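Local coordinates for DNA endonuclease i-cvui (Chlorella vulgaris, PDB 5A77), which cleaves DNA as a homodimeric LAGLIDADG homing endonuclease with bound magnesium ions, and is probably involved in intron homing, at residues Phe18-Ile29 and Gln40-Gln49; Ala103-Lys114 and Glu126-Leu137. All coordinates share one frame; numbering follows the deposited sequence.

Contact 1. Residues Phe18-Ile29 and Gln40-Gln49; sequences FVDADGCINAQI and QVRVSLTVFQ. With MG (magnesium ion), chain G; MG (magnesium ion), chain H; nucleotides of chain F; nucleotides of chain D.
Residues Phe18-Ile29 and Gln40-Gln49 form the buried hairpin of strands 23-31 and 39-50, at the edge of the chain's four-stranded antiparallel sheet and entered from helix 6-22. Cys24 pairs with Thr46, Asn26 with Ser44 and Gln28 with Arg42, each through two backbone hydrogen bonds, of which Cys24 N to Thr46 O is weak. Ile25, Ala27 and Ile29 lie beside Leu45, Val43 and Val41 on the face under helix 102-114. Val47 CG1, anti to the backbone N (chi1 167°), meets the edge of the Phe18 ring 3.7 Å from CE2, leaving CG2 for Val19 CG2.

On the DNA-facing side the Phe48 ring has Thr46 CG2 over one face, toward the rim, and C8 of DG1 of chain F over the centre of the other. Ala21 O binds one magnesium ion at 2.3 Å with Asp22 OD2 of the second subunit; Asp22 OD2 binds the other at 2.5 Å with Ala21 O of that subunit. DNA phosphates bind both ions. Asp22 OD1 accepts a 2.8 Å hydrogen bond from O3' of DC14 of chain D. The Ala21-Asp22 end is the LAGLIDADG active site: the motif helix delivers its acidic residue, and the chain runs into the DNA-binding sheet.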
loop_
_atom_site.group_PDB
_atom_site.type_symbol
_atom_site.label_atom_id
_atom_site.label_comp_id
_atom_site.label_asym_id
_atom_site.label_seq_id
_atom_site.Cartn_x
_atom_site.Cartn_y
_atom_site.Cartn_z
ATOM N N PHE B 18 -4.454 3.268 -1.842
ATOM C CA PHE B 18 -4.025 2.627 -0.609
ATOM C C PHE B 18 -4.432 1.156 -0.561
ATOM O O PHE B 18 -3.633 0.289 -0.194
ATOM C CB PHE B 18 -4.599 3.386 0.584
ATOM C CG PHE B 18 -3.790 3.264 1.825
ATOM C CD1 PHE B 18 -2.610 3.993 1.973
ATOM C CD2 PHE B 18 -4.210 2.447 2.865
ATOM C CE1 PHE B 18 -1.858 3.903 3.143
ATOM C CE2 PHE B 18 -3.466 2.348 4.044
ATOM C CZ PHE B 18 -2.283 3.073 4.178
ATOM N N VAL B 19 -5.677 0.880 -0.936
ATOM C CA VAL B 19 -6.179 -0.490 -0.962
ATOM C C VAL B 19 -5.387 -1.369 -1.960
ATOM O O VAL B 19 -5.041 -2.512 -1.645
ATOM C CB VAL B 19 -7.688 -0.517 -1.306
ATOM C CG1 VAL B 19 -8.176 -1.943 -1.497
ATOM C CG2 VAL B 19 -8.484 0.178 -0.206
ATOM N N ASP B 20 -5.074 -0.841 -3.145
ATOM C CA ASP B 20 -4.289 -1.612 -4.118
ATOM C C ASP B 20 -2.955 -2.081 -3.545
ATOM O O ASP B 20 -2.401 -3.082 -4.000
ATOM C CB ASP B 20 -4.024 -0.800 -5.389
ATOM C CG ASP B 20 -5.110 -0.961 -6.414
ATOM O OD1 ASP B 20 -5.773 -2.014 -6.410
ATOM O OD2 ASP B 20 -5.311 -0.039 -7.227
ATOM N N ALA B 21 -2.442 -1.355 -2.552
ATOM C CA ALA B 21 -1.140 -1.675 -1.985
ATOM C C ALA B 21 -1.267 -2.468 -0.696
ATOM O O ALA B 21 -0.617 -3.492 -0.536
ATOM C CB ALA B 21 -0.338 -0.414 -1.752
ATOM N N ASP B 22 -2.098 -1.998 0.228
ATOM C CA ASP B 22 -2.289 -2.718 1.491
ATOM C C ASP B 22 -3.728 -2.996 1.838
ATOM O O ASP B 22 -4.112 -2.864 2.996
ATOM C CB ASP B 22 -1.650 -1.962 2.646
ATOM C CG ASP B 22 -0.165 -2.200 2.727
ATOM O OD1 ASP B 22 0.276 -3.244 2.184
ATOM O OD2 ASP B 22 0.549 -1.350 3.309
ATOM N N GLY B 23 -4.517 -3.377 0.845
ATOM C CA GLY B 23 -5.892 -3.753 1.084
ATOM C C GLY B 23 -6.134 -5.233 0.843
ATOM O O GLY B 23 -5.257 -5.969 0.393
ATOM N N CYS B 24 -7.344 -5.668 1.154
ATOM C CA CYS B 24 -7.732 -7.049 0.962
ATOM C C CYS B 24 -9.200 -7.061 0.619
ATOM O O CYS B 24 -10.045 -6.814 1.485
ATOM C CB CYS B 24 -7.460 -7.885 2.216
ATOM S SG CYS B 24 -7.746 -9.669 2.019
ATOM N N ILE B 25 -9.495 -7.303 -0.652
ATOM C CA ILE B 25 -10.863 -7.504 -1.106
ATOM C C ILE B 25 -11.087 -8.992 -1.286
ATOM O O ILE B 25 -10.572 -9.588 -2.226
ATOM C CB ILE B 25 -11.136 -6.755 -2.413
ATOM C CG1 ILE B 25 -10.711 -5.291 -2.251
ATOM C CG2 ILE B 25 -12.605 -6.922 -2.847
ATOM C CD1 ILE B 25 -11.221 -4.386 -3.332
ATOM N N ASN B 26 -11.841 -9.593 -0.373
ATOM C CA ASN B 26 -11.862 -11.044 -0.271
ATOM C C ASN B 26 -13.267 -11.630 -0.224
ATOM O O ASN B 26 -14.262 -10.918 -0.081
ATOM C CB ASN B 26 -11.078 -11.483 0.974
ATOM C CG ASN B 26 -10.523 -12.897 0.853
ATOM O OD1 ASN B 26 -10.509 -13.476 -0.228
ATOM N ND2 ASN B 26 -10.056 -13.451 1.967
ATOM N N ALA B 27 -13.329 -12.946 -0.356
ATOM C CA ALA B 27 -14.567 -13.692 -0.258
ATOM C C ALA B 27 -14.223 -15.065 0.277
ATOM O O ALA B 27 -13.544 -15.851 -0.394
ATOM C CB ALA B 27 -15.251 -13.787 -1.596
ATOM N N GLN B 28 -14.669 -15.329 1.499
ATOM C CA GLN B 28 -14.391 -16.581 2.190
ATOM C C GLN B 28 -15.650 -17.398 2.411
ATOM O O GLN B 28 -16.731 -16.856 2.641
ATOM C CB GLN B 28 -13.739 -16.325 3.550
ATOM C CG GLN B 28 -12.726 -15.229 3.543
ATOM C CD GLN B 28 -12.631 -14.531 4.875
ATOM O OE1 GLN B 28 -13.080 -13.393 5.020
ATOM N NE2 GLN B 28 -12.048 -15.210 5.862
ATOM N N ILE B 29 -15.488 -18.711 2.362
ATOM C CA ILE B 29 -16.522 -19.618 2.815
ATOM C C ILE B 29 -16.297 -19.938 4.295
ATOM O O ILE B 29 -15.328 -20.617 4.636
ATOM C CB ILE B 29 -16.518 -20.907 1.994
ATOM C CG1 ILE B 29 -16.763 -20.574 0.522
ATOM C CG2 ILE B 29 -17.577 -21.871 2.517
ATOM C CD1 ILE B 29 -16.353 -21.671 -0.442
ATOM N N GLN B 40 -21.598 -19.997 5.113
ATOM C CA GLN B 40 -21.853 -18.604 4.777
ATOM C C GLN B 40 -20.721 -18.147 3.871
ATOM O O GLN B 40 -19.569 -18.521 4.087
ATOM C CB GLN B 40 -21.919 -17.733 6.051
ATOM C CG GLN B 40 -22.136 -16.241 5.807
ATOM C CD GLN B 40 -21.406 -15.345 6.819
ATOM O OE1 GLN B 40 -20.685 -15.825 7.691
ATOM N NE2 GLN B 40 -21.578 -14.037 6.679
ATOM N N VAL B 41 -21.028 -17.362 2.849
ATOM C CA VAL B 41 -19.963 -16.742 2.069
ATOM C C VAL B 41 -19.779 -15.314 2.587
ATOM O O VAL B 41 -20.703 -14.495 2.516
ATOM C CB VAL B 41 -20.268 -16.767 0.565
ATOM C CG1 VAL B 41 -19.335 -15.852 -0.189
ATOM C CG2 VAL B 41 -20.134 -18.196 0.024
ATOM N N ARG B 42 -18.610 -15.033 3.164
ATOM C CA ARG B 42 -18.344 -13.715 3.733
ATOM C C ARG B 42 -17.638 -12.859 2.700
ATOM O O ARG B 42 -16.649 -13.287 2.138
ATOM C CB ARG B 42 -17.497 -13.822 5.020
ATOM C CG ARG B 42 -16.968 -12.478 5.591
ATOM C CD ARG B 42 -16.179 -12.659 6.921
ATOM N NE ARG B 42 -16.998 -13.334 7.930
ATOM C CZ ARG B 42 -16.533 -14.120 8.899
ATOM N NH1 ARG B 42 -15.226 -14.331 9.020
ATOM N NH2 ARG B 42 -17.388 -14.707 9.742
ATOM N N VAL B 43 -18.168 -11.669 2.434
ATOM C CA VAL B 43 -17.478 -10.678 1.620
ATOM C C VAL B 43 -16.872 -9.569 2.511
ATOM O O VAL B 43 -17.492 -9.153 3.502
ATOM C CB VAL B 43 -18.423 -10.059 0.567
ATOM C CG1 VAL B 43 -18.917 -11.125 -0.410
ATOM C CG2 VAL B 43 -19.590 -9.372 1.235
ATOM N N SER B 44 -15.669 -9.098 2.175
ATOM C CA SER B 44 -15.040 -8.026 2.952
ATOM C C SER B 44 -13.929 -7.264 2.249
ATOM O O SER B 44 -13.122 -7.837 1.509
ATOM C CB SER B 44 -14.482 -8.575 4.272
ATOM O OG SER B 44 -13.616 -9.672 4.054
ATOM N N LEU B 45 -13.904 -5.957 2.495
ATOM C CA LEU B 45 -12.743 -5.134 2.195
ATOM C C LEU B 45 -12.021 -4.846 3.502
ATOM O O LEU B 45 -12.631 -4.350 4.450
ATOM C CB LEU B 45 -13.145 -3.826 1.505
ATOM C CG LEU B 45 -12.030 -2.834 1.143
ATOM C CD1 LEU B 45 -12.422 -2.042 -0.080
ATOM C CD2 LEU B 45 -11.738 -1.877 2.283
ATOM N N THR B 46 -10.724 -5.130 3.558
ATOM C CA THR B 46 -9.970 -4.876 4.784
ATOM C C THR B 46 -8.682 -4.117 4.463
ATOM O O THR B 46 -8.020 -4.399 3.473
ATOM C CB THR B 46 -9.641 -6.194 5.519
ATOM O OG1 THR B 46 -10.810 -6.662 6.205
ATOM C CG2 THR B 46 -8.564 -5.969 6.561
ATOM N N VAL B 47 -8.345 -3.137 5.292
ATOM C CA VAL B 47 -7.117 -2.370 5.136
ATOM C C VAL B 47 -6.262 -2.525 6.401
ATOM O O VAL B 47 -6.768 -2.417 7.523
ATOM C CB VAL B 47 -7.416 -0.878 4.862
ATOM C CG1 VAL B 47 -6.172 -0.039 5.017
ATOM C CG2 VAL B 47 -8.008 -0.699 3.484
ATOM N N PHE B 48 -4.973 -2.804 6.215
ATOM C CA PHE B 48 -4.070 -3.049 7.336
ATOM C C PHE B 48 -3.113 -1.896 7.573
ATOM O O PHE B 48 -2.592 -1.312 6.630
ATOM C CB PHE B 48 -3.253 -4.320 7.113
ATOM C CG PHE B 48 -4.079 -5.521 6.798
ATOM C CD1 PHE B 48 -4.633 -6.288 7.814
ATOM C CD2 PHE B 48 -4.296 -5.899 5.482
ATOM C CE1 PHE B 48 -5.391 -7.410 7.513
ATOM C CE2 PHE B 48 -5.049 -7.004 5.188
ATOM C CZ PHE B 48 -5.596 -7.760 6.201
ATOM N N GLN B 49 -2.884 -1.573 8.840
ATOM C CA GLN B 49 -1.836 -0.630 9.197
ATOM C C GLN B 49 -1.334 -0.920 10.599
ATOM O O GLN B 49 -2.066 -1.464 11.431
ATOM C CB GLN B 49 -2.321 0.819 9.097
ATOM C CG GLN B 49 -1.168 1.817 8.802
ATOM C CD GLN B 49 -0.434 1.495 7.494
ATOM O OE1 GLN B 49 -1.045 1.029 6.527
ATOM N NE2 GLN B 49 0.875 1.722 7.468
HETATM MG MG MG G . 1.363 -4.545 -0.950
HETATM MG MG MG H . 2.607 -0.554 4.385
ATOM O OP3 DG F 1 -1.348 -7.925 -0.948
ATOM P P DG F 1 -1.596 -6.618 -0.284
ATOM O OP1 DG F 1 -0.271 -6.066 0.092
ATOM O OP2 DG F 1 -2.486 -5.826 -1.165
ATOM O "O5'" DG F 1 -2.438 -6.866 1.054
ATOM C "C5'" DG F 1 -1.778 -7.229 2.282
ATOM C "C4'" DG F 1 -1.842 -8.730 2.461
ATOM O "O4'" DG F 1 -1.432 -9.121 3.797
ATOM C "C3'" DG F 1 -3.220 -9.329 2.254
ATOM O "O3'" DG F 1 -3.060 -10.440 1.455
ATOM C "C2'" DG F 1 -3.659 -9.717 3.674
ATOM C "C1'" DG F 1 -2.329 -10.102 4.275
ATOM N N9 DG F 1 -2.260 -10.084 5.730
ATOM C C8 DG F 1 -2.560 -9.034 6.569
ATOM N N7 DG F 1 -2.326 -9.299 7.827
ATOM C C5 DG F 1 -1.816 -10.592 7.814
ATOM C C6 DG F 1 -1.380 -11.412 8.875
ATOM O O6 DG F 1 -1.361 -11.159 10.077
ATOM N N1 DG F 1 -0.941 -12.650 8.425
ATOM C C2 DG F 1 -0.920 -13.044 7.120
ATOM N N2 DG F 1 -0.450 -14.277 6.879
ATOM N N3 DG F 1 -1.325 -12.286 6.112
ATOM C C4 DG F 1 -1.761 -11.080 6.532
ATOM P P DC D 14 2.231 -1.521 7.629
ATOM O OP1 DC D 14 2.260 -0.695 6.395
ATOM O OP2 DC D 14 2.036 -0.888 8.955
ATOM O "O5'" DC D 14 1.127 -2.691 7.487
ATOM C "C5'" DC D 14 0.588 -3.022 6.208
ATOM C "C4'" DC D 14 1.073 -4.389 5.719
ATOM O "O4'" DC D 14 1.597 -5.182 6.823
ATOM C "C3'" DC D 14 -0.006 -5.257 5.054
ATOM O "O3'" DC D 14 0.378 -5.585 3.704
ATOM C "C2'" DC D 14 -0.080 -6.505 5.957
ATOM C "C1'" DC D 14 1.315 -6.528 6.548
ATOM N N1 DC D 14 1.485 -7.363 7.815
ATOM C C2 DC D 14 1.524 -8.767 7.731
ATOM O O2 DC D 14 1.392 -9.309 6.627
ATOM N N3 DC D 14 1.707 -9.495 8.866
ATOM C C4 DC D 14 1.857 -8.877 10.040
ATOM N N4 DC D 14 2.038 -9.634 11.128
ATOM C C5 DC D 14 1.829 -7.452 10.150
ATOM C C6 DC D 14 1.649 -6.743 9.022
#

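Contact 2. Residues Ala103-Lys114 and Glu126-Leu137; sequences AQAKLVLQIIKK and EAALLADKVGLL
Ile111 and Val134 interlock at the centre of this helix pair, each filling a hole on the other helix. Ile111 sits among Ala127, Leu130, Ala131 and Val134. Its CG1 lies 3.7 Å from Leu130 CB, and the two side chains run past each other in opposite directions. CG1 of Ile111 is anti to the carbonyl carbon (chi1 -58°), and from it CD1 extends to within 4.0 Å of Ala131 N. Val134 sits among Gln104, Leu107, Val108 and Ile111. Its CG2 branch lies 3.7 Å from Leu107 CB, and CG1 faces Gln104 CG at 4.2 Å.

Towards one end, Leu137 CD1 spans the methyl of Ala103, at 3.9 Å from CB, and the chain of Gln104. Leu107 CD1 lies against the backbone of Lys133. At the other end the contact turns polar. Lys114 NZ forms a salt bridge with Glu126 OE1 at 2.7 Å. The two side chains cross at about a right angle, and NZ comes from above the carboxylate plane, 44° out of it.

This is knobs-into-holes packing of two antiparallel helices, with segment axes 9.6 Å apart at an angle of 166°. Helices 102-114 and 121-135 are consecutive and follow the alpha-beta-beta-alpha-beta-beta-alpha core of the LAGLIDADG fold.

Ile111 also packs on Ala27, Val41 and Val43 of the sheet, and Gln104 on Ile25. Val108 fits between the sheet at Val43 and helix 84-94 at Leu87 and Leu91. On the second helix, Ala128 and Asp132 touch Ile29, and Asp132 OD2 accepts a hydrogen bond from Ala147 N, which ties helix 121-135 to the start of helix 147-156.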
loop_
_atom_site.group_PDB
_atom_site.type_symbol
_atom_site.label_atom_id
_atom_site.label_comp_id
_atom_site.label_asym_id
_atom_site.label_seq_id
_atom_site.Cartn_x
_atom_site.Cartn_y
_atom_site.Cartn_z
ATOM N N ALA B 103 -10.369 -6.727 -10.203
ATOM C CA ALA B 103 -10.934 -8.055 -10.452
ATOM C C ALA B 103 -11.625 -8.608 -9.195
ATOM O O ALA B 103 -12.777 -9.056 -9.254
ATOM C CB ALA B 103 -9.863 -9.004 -10.928
ATOM N N GLN B 104 -10.925 -8.557 -8.061
ATOM C CA GLN B 104 -11.497 -8.998 -6.794
ATOM C C GLN B 104 -12.753 -8.196 -6.486
ATOM O O GLN B 104 -13.749 -8.747 -6.028
ATOM C CB GLN B 104 -10.491 -8.860 -5.655
ATOM C CG GLN B 104 -9.259 -9.732 -5.785
ATOM C CD GLN B 104 -8.050 -8.949 -6.247
ATOM O OE1 GLN B 104 -7.872 -8.674 -7.443
ATOM N NE2 GLN B 104 -7.218 -8.559 -5.295
ATOM N N ALA B 105 -12.713 -6.898 -6.765
ATOM C CA ALA B 105 -13.887 -6.049 -6.586
ATOM C C ALA B 105 -15.071 -6.552 -7.395
ATOM O O ALA B 105 -16.143 -6.790 -6.850
ATOM C CB ALA B 105 -13.578 -4.629 -6.966
ATOM N N LYS B 106 -14.864 -6.716 -8.694
ATOM C CA LYS B 106 -15.932 -7.076 -9.615
ATOM C C LYS B 106 -16.524 -8.445 -9.276
ATOM O O LYS B 106 -17.749 -8.639 -9.321
ATOM C CB LYS B 106 -15.407 -7.055 -11.050
ATOM C CG LYS B 106 -16.254 -6.222 -11.998
ATOM C CD LYS B 106 -16.149 -4.735 -11.697
ATOM C CE LYS B 106 -17.092 -3.924 -12.585
ATOM N NZ LYS B 106 -18.522 -4.263 -12.325
ATOM N N LEU B 107 -15.660 -9.392 -8.922
ATOM C CA LEU B 107 -16.133 -10.711 -8.517
ATOM C C LEU B 107 -16.983 -10.599 -7.255
ATOM O O LEU B 107 -18.107 -11.097 -7.218
ATOM C CB LEU B 107 -14.957 -11.668 -8.303
ATOM C CG LEU B 107 -14.284 -12.121 -9.605
ATOM C CD1 LEU B 107 -13.193 -13.147 -9.343
ATOM C CD2 LEU B 107 -15.305 -12.681 -10.580
ATOM N N VAL B 108 -16.457 -9.921 -6.237
ATOM C CA VAL B 108 -17.180 -9.708 -4.983
ATOM C C VAL B 108 -18.526 -8.997 -5.197
ATOM O O VAL B 108 -19.507 -9.300 -4.516
ATOM C CB VAL B 108 -16.317 -8.918 -3.972
ATOM C CG1 VAL B 108 -17.157 -8.460 -2.780
ATOM C CG2 VAL B 108 -15.153 -9.781 -3.492
ATOM N N LEU B 109 -18.601 -8.089 -6.165
ATOM C CA LEU B 109 -19.891 -7.491 -6.495
ATOM C C LEU B 109 -20.845 -8.490 -7.173
ATOM O O LEU B 109 -22.064 -8.380 -7.010
ATOM C CB LEU B 109 -19.710 -6.262 -7.380
ATOM C CG LEU B 109 -19.132 -5.059 -6.636
ATOM C CD1 LEU B 109 -18.978 -3.860 -7.546
ATOM C CD2 LEU B 109 -19.998 -4.714 -5.422
ATOM N N GLN B 110 -20.310 -9.454 -7.929
ATOM C CA GLN B 110 -21.151 -10.508 -8.488
ATOM C C GLN B 110 -21.647 -11.421 -7.369
ATOM O O GLN B 110 -22.768 -11.954 -7.439
ATOM C CB GLN B 110 -20.409 -11.333 -9.556
ATOM C CG GLN B 110 -20.364 -10.694 -10.946
ATOM C CD GLN B 110 -21.716 -10.182 -11.390
ATOM O OE1 GLN B 110 -22.721 -10.861 -11.233
ATOM N NE2 GLN B 110 -21.751 -8.974 -11.934
ATOM N N ILE B 111 -20.820 -11.601 -6.338
ATOM C CA ILE B 111 -21.243 -12.389 -5.175
ATOM C C ILE B 111 -22.308 -11.686 -4.339
ATOM O O ILE B 111 -23.239 -12.317 -3.847
ATOM C CB ILE B 111 -20.075 -12.725 -4.239
ATOM C CG1 ILE B 111 -18.982 -13.491 -4.980
ATOM C CG2 ILE B 111 -20.574 -13.520 -3.030
ATOM C CD1 ILE B 111 -17.905 -14.028 -4.052
ATOM N N ILE B 112 -22.163 -10.378 -4.153
ATOM C CA ILE B 112 -23.118 -9.645 -3.335
ATOM C C ILE B 112 -24.483 -9.701 -4.017
ATOM O O ILE B 112 -25.527 -9.641 -3.355
ATOM C CB ILE B 112 -22.670 -8.188 -3.094
ATOM C CG1 ILE B 112 -21.514 -8.146 -2.086
ATOM C CG2 ILE B 112 -23.818 -7.336 -2.559
ATOM C CD1 ILE B 112 -20.789 -6.795 -2.023
ATOM N N LYS B 113 -24.467 -9.864 -5.338
ATOM C CA LYS B 113 -25.702 -9.970 -6.110
ATOM C C LYS B 113 -26.596 -11.128 -5.652
ATOM O O LYS B 113 -27.818 -10.988 -5.611
ATOM C CB LYS B 113 -25.384 -10.112 -7.598
ATOM C CG LYS B 113 -26.022 -9.034 -8.452
ATOM C CD LYS B 113 -25.361 -8.948 -9.817
ATOM C CE LYS B 113 -24.277 -7.872 -9.815
ATOM N NZ LYS B 113 -24.049 -7.257 -11.161
ATOM N N LYS B 114 -25.978 -12.243 -5.270
ATOM C CA LYS B 114 -26.707 -13.451 -4.914
ATOM C C LYS B 114 -26.874 -13.730 -3.409
ATOM O O LYS B 114 -27.631 -14.629 -3.034
ATOM C CB LYS B 114 -26.033 -14.653 -5.561
ATOM C CG LYS B 114 -25.180 -14.287 -6.747
ATOM C CD LYS B 114 -24.754 -15.502 -7.523
ATOM C CE LYS B 114 -24.864 -15.200 -8.993
ATOM N NZ LYS B 114 -24.846 -16.440 -9.796
ATOM N N GLU B 126 -23.447 -21.321 -6.491
ATOM C CA GLU B 126 -22.843 -20.388 -7.437
ATOM C C GLU B 126 -21.991 -19.357 -6.674
ATOM O O GLU B 126 -20.986 -18.870 -7.175
ATOM C CB GLU B 126 -23.902 -19.687 -8.310
ATOM C CG GLU B 126 -25.203 -20.456 -8.480
ATOM C CD GLU B 126 -26.295 -19.701 -9.259
ATOM O OE1 GLU B 126 -26.436 -18.470 -9.092
ATOM O OE2 GLU B 126 -27.068 -20.362 -9.990
ATOM N N ALA B 127 -22.386 -19.065 -5.438
ATOM C CA ALA B 127 -21.689 -18.092 -4.614
ATOM C C ALA B 127 -20.351 -18.644 -4.091
ATOM O O ALA B 127 -19.325 -17.936 -4.111
ATOM C CB ALA B 127 -22.569 -17.656 -3.473
ATOM N N ALA B 128 -20.355 -19.893 -3.625
ATOM C CA ALA B 128 -19.130 -20.524 -3.137
ATOM C C ALA B 128 -18.089 -20.672 -4.254
ATOM O O ALA B 128 -16.893 -20.446 -4.042
ATOM C CB ALA B 128 -19.436 -21.877 -2.522
ATOM N N LEU B 129 -18.542 -21.045 -5.445
ATOM C CA LEU B 129 -17.621 -21.208 -6.568
ATOM C C LEU B 129 -16.953 -19.877 -6.984
ATOM O O LEU B 129 -15.817 -19.865 -7.440
ATOM C CB LEU B 129 -18.348 -21.842 -7.753
ATOM C CG LEU B 129 -18.389 -23.369 -7.653
ATOM C CD1 LEU B 129 -19.512 -23.984 -8.505
ATOM C CD2 LEU B 129 -17.039 -23.940 -8.058
ATOM N N LEU B 130 -17.666 -18.770 -6.805
ATOM C CA LEU B 130 -17.126 -17.443 -7.036
ATOM C C LEU B 130 -16.168 -17.060 -5.901
ATOM O O LEU B 130 -15.252 -16.254 -6.092
ATOM C CB LEU B 130 -18.256 -16.416 -7.148
ATOM C CG LEU B 130 -19.074 -16.357 -8.431
ATOM C CD1 LEU B 130 -20.174 -15.306 -8.343
ATOM C CD2 LEU B 130 -18.155 -16.063 -9.600
ATOM N N ALA B 131 -16.378 -17.638 -4.719
ATOM C CA ALA B 131 -15.466 -17.402 -3.609
ATOM C C ALA B 131 -14.067 -17.937 -3.923
ATOM O O ALA B 131 -13.069 -17.305 -3.581
ATOM C CB ALA B 131 -15.990 -18.025 -2.335
ATOM N N ASP B 132 -13.994 -19.102 -4.560
ATOM C CA ASP B 132 -12.699 -19.689 -4.904
ATOM C C ASP B 132 -11.994 -18.922 -5.993
ATOM O O ASP B 132 -10.764 -18.913 -6.036
ATOM C CB ASP B 132 -12.828 -21.145 -5.351
ATOM C CG ASP B 132 -13.575 -21.999 -4.358
ATOM O OD1 ASP B 132 -13.693 -21.588 -3.173
ATOM O OD2 ASP B 132 -14.023 -23.097 -4.771
ATOM N N LYS B 133 -12.756 -18.295 -6.882
ATOM C CA LYS B 133 -12.128 -17.530 -7.955
ATOM C C LYS B 133 -11.487 -16.250 -7.442
ATOM O O LYS B 133 -10.414 -15.867 -7.919
ATOM C CB LYS B 133 -13.122 -17.192 -9.054
ATOM C CG LYS B 133 -12.912 -18.028 -10.288
ATOM C CD LYS B 133 -13.582 -17.394 -11.479
ATOM C CE LYS B 133 -13.252 -18.134 -12.753
ATOM N NZ LYS B 133 -13.589 -17.287 -13.936
ATOM N N VAL B 134 -12.139 -15.589 -6.482
ATOM C CA VAL B 134 -11.522 -14.461 -5.808
ATOM C C VAL B 134 -10.225 -14.944 -5.201
ATOM O O VAL B 134 -9.202 -14.249 -5.214
ATOM C CB VAL B 134 -12.385 -13.875 -4.690
ATOM C CG1 VAL B 134 -11.639 -12.722 -3.996
ATOM C CG2 VAL B 134 -13.756 -13.422 -5.225
ATOM N N GLY B 135 -10.275 -16.163 -4.681
ATOM C CA GLY B 135 -9.136 -16.738 -3.998
ATOM C C GLY B 135 -7.894 -16.987 -4.830
ATOM O O GLY B 135 -6.781 -16.813 -4.324
ATOM N N LEU B 136 -8.071 -17.377 -6.092
ATOM C CA LEU B 136 -6.943 -17.568 -6.999
ATOM C C LEU B 136 -6.184 -16.246 -7.256
ATOM O O LEU B 136 -5.137 -16.253 -7.899
ATOM C CB LEU B 136 -7.425 -18.187 -8.324
ATOM C CG LEU B 136 -8.192 -19.512 -8.207
ATOM C CD1 LEU B 136 -8.913 -19.876 -9.497
ATOM C CD2 LEU B 136 -7.264 -20.638 -7.767
ATOM N N LEU B 137 -6.711 -15.129 -6.747
ATOM C CA LEU B 137 -6.103 -13.807 -6.921
ATOM C C LEU B 137 -5.504 -13.246 -5.628
ATOM O O LEU B 137 -4.408 -12.682 -5.641
ATOM C CB LEU B 137 -7.134 -12.820 -7.467
ATOM C CG LEU B 137 -8.065 -13.334 -8.568
ATOM C CD1 LEU B 137 -9.129 -12.295 -8.905
ATOM C CD2 LEU B 137 -7.241 -13.714 -9.789
#

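Contact 1 is buried throughout and lies near the centre of the chain. Contact 2 is only partly buried, and its salt bridge lies at one end. Their centres are about 12 Å apart and they share no segment, but they meet on one face of the sheet. There Asn26 O packs on Val108 CG2 at 3.7 Å. The strands are held together by backbone hydrogen bonds, the helices chiefly by interlocking apolar side chains. Magnesium and DNA bind at contact 1. Contact 2 covers part of the apolar face of the same hairpin, beside helix 84-94, and no other protein chain of the assembly touches it.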